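Local coordinates for melanin biosynthesis protein TyrA, putative (Shewanella oneidensis, PDB 2IIZ) that binds heme b as a DyP-type peroxidase, and so probably reduces peroxide while oxidising organic substrates such as dyes, at residues N43-I48 with E121-F126. Residue numbers count along the deposited sequence, not the author numbering.
Sequences NVAQYI and EISQMF
Two helices lying side by side on one face of an antiparallel sheet meet here, the ferredoxin-like packing of the N-terminal half of a DyP-type peroxidase, away from the heme. Residues 43-48 belong to helix 34-54 and residues 121-125 to helix 112-125; their local axes run nearly antiparallel, at 160°, and approach to 10.7 Å. Build both as regular alpha-helix, with Tyr-47 N to Asn-43 O and Met-125 N to Glu-121 O each 3.0 Å. Set the register by Val-44 and Ile-122, whose CA atoms stand 6.7 Å apart. No hydrogen bond crosses the interface; side-chain packing holds it.

Start with Glu-121: its CB sits 3.5 Å from Tyr-47 OH, in van der Waals contact. Ile-122 (chi1 m, chi2 t) leans in under the pair, placing CD1 3.8 Å from Ile-48 CG1, CG2 4.1 Å from Val-44 CG1, and CG1 4.0 Å from Tyr-47 CE2, at the ring edge. Below, Ile-122 and Ile-48 both rest on Leu-107 of strand 103-109, which ties the helix pair to the sheet. Ser-123 takes no part here and packs instead on Leu-251 of the second subunit. Met-125, a selenomethionine, takes m, t, p and threads between Val-44 and Tyr-47. Its CB lies 3.8 Å from Val-44 CG2, while SE makes an oblique Met-aromatic contact, 4.3 Å from the centroid of the Tyr-47 ring (chi1 t). The tip goes on to Asn-43, Met-125 CE touching its backbone O at 3.6 Å. Last comes Phe-126, whose CZ lies 4.3 Å from Val-44 CG2.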
ATOM      1  N   ASN A  43      -5.311 -25.231   8.171  1.00 35.79           N
ATOM      2  CA  ASN A  43      -4.499 -24.477   9.125  1.00 36.14           C
ATOM      3  C   ASN A  43      -4.621 -22.982   8.927  1.00 35.83           C
ATOM      4  O   ASN A  43      -4.659 -22.245   9.904  1.00 36.79           O
ATOM      5  CB  ASN A  43      -3.028 -24.850   9.000  1.00 35.76           C
ATOM      6  CG  ASN A  43      -2.759 -26.257   9.420  1.00 37.44           C
ATOM      7  OD1 ASN A  43      -3.285 -26.728  10.428  1.00 33.84           O
ATOM      8  ND2 ASN A  43      -1.929 -26.952   8.650  1.00 45.06           N
ATOM      9  N   VAL A  44      -4.678 -22.550   7.664  1.00 35.98           N
ATOM     10  CA  VAL A  44      -4.734 -21.128   7.322  1.00 35.62           C
ATOM     11  C   VAL A  44      -6.082 -20.531   7.680  1.00 34.74           C
ATOM     12  O   VAL A  44      -6.157 -19.445   8.264  1.00 35.03           O
ATOM     13  CB  VAL A  44      -4.434 -20.883   5.825  1.00 35.29           C
ATOM     14  CG1 VAL A  44      -4.718 -19.446   5.439  1.00 34.81           C
ATOM     15  CG2 VAL A  44      -2.969 -21.227   5.511  1.00 36.14           C
ATOM     16  N   ALA A  45      -7.139 -21.247   7.326  1.00 33.03           N
ATOM     17  CA  ALA A  45      -8.499 -20.850   7.681  1.00 33.39           C
ATOM     18  C   ALA A  45      -8.664 -20.678   9.194  1.00 32.22           C
ATOM     19  O   ALA A  45      -9.262 -19.719   9.678  1.00 33.64           O
ATOM     20  CB  ALA A  45      -9.468 -21.891   7.183  1.00 34.08           C
ATOM     21  N   GLN A  46      -8.123 -21.629   9.927  1.00 31.79           N
ATOM     22  CA  GLN A  46      -8.189 -21.633  11.375  1.00 31.90           C
ATOM     23  C   GLN A  46      -7.452 -20.449  11.966  1.00 31.21           C
ATOM     24  O   GLN A  46      -7.973 -19.756  12.833  1.00 30.78           O
ATOM     25  CB  GLN A  46      -7.530 -22.900  11.873  1.00 33.13           C
ATOM     26  CG  GLN A  46      -7.650 -23.145  13.359  1.00 38.76           C
ATOM     27  CD  GLN A  46      -6.910 -24.395  13.754  1.00 45.61           C
ATOM     28  OE1 GLN A  46      -7.514 -25.367  14.208  1.00 50.87           O
ATOM     29  NE2 GLN A  46      -5.579 -24.382  13.575  1.00 48.20           N
ATOM     30  N   TYR A  47      -6.229 -20.239  11.488  1.00 29.88           N
ATOM     31  CA  TYR A  47      -5.362 -19.161  11.943  1.00 29.69           C
ATOM     32  C   TYR A  47      -6.078 -17.833  11.764  1.00 30.10           C
ATOM     33  O   TYR A  47      -6.162 -17.049  12.700  1.00 30.02           O
ATOM     34  CB  TYR A  47      -4.064 -19.236  11.135  1.00 30.75           C
ATOM     35  CG  TYR A  47      -3.040 -18.140  11.300  1.00 31.37           C
ATOM     36  CD1 TYR A  47      -2.450 -17.862  12.528  1.00 30.83           C
ATOM     37  CD2 TYR A  47      -2.638 -17.386  10.191  1.00 33.93           C
ATOM     38  CE1 TYR A  47      -1.490 -16.838  12.642  1.00 33.15           C
ATOM     39  CE2 TYR A  47      -1.699 -16.378  10.293  1.00 33.58           C
ATOM     40  CZ  TYR A  47      -1.124 -16.101  11.507  1.00 37.29           C
ATOM     41  OH  TYR A  47      -0.188 -15.081  11.552  1.00 40.89           O
ATOM     42  N   ILE A  48      -6.599 -17.607  10.560  1.00 28.66           N
ATOM     43  CA  ILE A  48      -7.363 -16.399  10.247  1.00 31.26           C
ATOM     44  C   ILE A  48      -8.536 -16.148  11.201  1.00 32.26           C
ATOM     45  O   ILE A  48      -8.846 -14.999  11.547  1.00 31.20           O
ATOM     46  CB  ILE A  48      -7.886 -16.438   8.785  1.00 30.31           C
ATOM     47  CG1 ILE A  48      -6.720 -16.239   7.823  1.00 25.82           C
ATOM     48  CG2 ILE A  48      -8.922 -15.332   8.538  1.00 31.33           C
ATOM     49  CD1 ILE A  48      -7.069 -16.403   6.339  1.00 30.18           C
ATOM     50  N   GLU A 121       3.024 -14.139   6.993  1.00 34.45           N
ATOM     51  CA  GLU A 121       2.851 -15.431   7.668  1.00 35.57           C
ATOM     52  C   GLU A 121       2.067 -16.442   6.836  1.00 34.85           C
ATOM     53  O   GLU A 121       2.471 -17.596   6.711  1.00 34.79           O
ATOM     54  CB  GLU A 121       2.235 -15.278   9.065  1.00 35.99           C
ATOM     55  CG  GLU A 121       3.270 -15.442  10.188  1.00 44.35           C
ATOM     56  CD  GLU A 121       4.031 -16.784  10.088  1.00 52.73           C
ATOM     57  OE1 GLU A 121       3.426 -17.787   9.625  1.00 57.66           O
ATOM     58  OE2 GLU A 121       5.227 -16.834  10.466  1.00 50.15           O
ATOM     59  N   ILE A 122       0.953 -16.013   6.264  1.00 32.92           N
ATOM     60  CA  ILE A 122       0.134 -16.922   5.476  1.00 33.48           C
ATOM     61  C   ILE A 122       0.877 -17.451   4.248  1.00 33.92           C
ATOM     62  O   ILE A 122       0.768 -18.631   3.908  1.00 34.68           O
ATOM     63  CB  ILE A 122      -1.216 -16.267   5.113  1.00 33.39           C
ATOM     64  CG1 ILE A 122      -2.136 -16.387   6.333  1.00 31.31           C
ATOM     65  CG2 ILE A 122      -1.858 -16.940   3.914  1.00 35.47           C
ATOM     66  CD1 ILE A 122      -3.354 -15.547   6.277  1.00 33.16           C
ATOM     67  N   SER A 123       1.631 -16.575   3.593  1.00 34.74           N
ATOM     68  CA  SER A 123       2.482 -16.955   2.466  1.00 35.72           C
ATOM     69  C   SER A 123       3.461 -18.089   2.837  1.00 37.22           C
ATOM     70  O   SER A 123       3.697 -19.022   2.054  1.00 37.74           O
ATOM     71  CB  SER A 123       3.257 -15.721   1.990  1.00 34.87           C
ATOM     72  OG  SER A 123       4.340 -16.065   1.159  1.00 37.03           O
ATOM     73  N   GLN A 124       4.029 -18.000   4.033  1.00 37.26           N
ATOM     74  CA  GLN A 124       4.952 -19.016   4.494  1.00 38.74           C
ATOM     75  C   GLN A 124       4.210 -20.311   4.798  1.00 39.21           C
ATOM     76  O   GLN A 124       4.768 -21.397   4.662  1.00 38.86           O
ATOM     77  CB  GLN A 124       5.708 -18.527   5.717  1.00 38.71           C
ATOM     78  CG  GLN A 124       6.614 -17.368   5.394  1.00 46.37           C
ATOM     79  CD  GLN A 124       7.462 -16.946   6.570  1.00 57.48           C
ATOM     80  OE1 GLN A 124       8.083 -17.785   7.230  1.00 61.96           O
ATOM     81  NE2 GLN A 124       7.500 -15.634   6.843  1.00 62.17           N
HETATM   82  N   MSE A 125       2.953 -20.199   5.206  1.00 38.92           N
HETATM   83  CA  MSE A 125       2.152 -21.386   5.459  1.00 40.05           C
HETATM   84  C   MSE A 125       1.955 -22.220   4.182  1.00 41.28           C
HETATM   85  O   MSE A 125       1.921 -23.443   4.250  1.00 41.54           O
HETATM   86  CB  MSE A 125       0.819 -21.020   6.128  1.00 38.86           C
HETATM   87  CG  MSE A 125       1.019 -20.536   7.570  1.00 38.46           C
HETATM   88 SE   MSE A 125      -0.580 -19.909   8.467  0.70 34.68          SE
HETATM   89  CE  MSE A 125      -1.231 -21.564   9.050  1.00 38.77           C
ATOM     90  N   PHE A 126       1.839 -21.571   3.027  1.00 42.79           N
ATOM     91  CA  PHE A 126       1.586 -22.304   1.771  1.00 42.76           C
ATOM     92  C   PHE A 126       2.792 -23.034   1.213  1.00 43.61           C
ATOM     93  O   PHE A 126       2.635 -23.855   0.311  1.00 44.50           O
ATOM     94  CB  PHE A 126       1.004 -21.385   0.702  1.00 42.27           C
ATOM     95  CG  PHE A 126      -0.448 -21.108   0.885  1.00 35.90           C
ATOM     96  CD1 PHE A 126      -1.355 -22.151   1.008  1.00 37.49           C
ATOM     97  CD2 PHE A 126      -0.914 -19.816   0.940  1.00 30.48           C
ATOM     98  CE1 PHE A 126      -2.719 -21.898   1.184  1.00 37.79           C
ATOM     99  CE2 PHE A 126      -2.267 -19.555   1.113  1.00 36.01           C
ATOM    100  CZ  PHE A 126      -3.173 -20.599   1.235  1.00 34.28           C
TER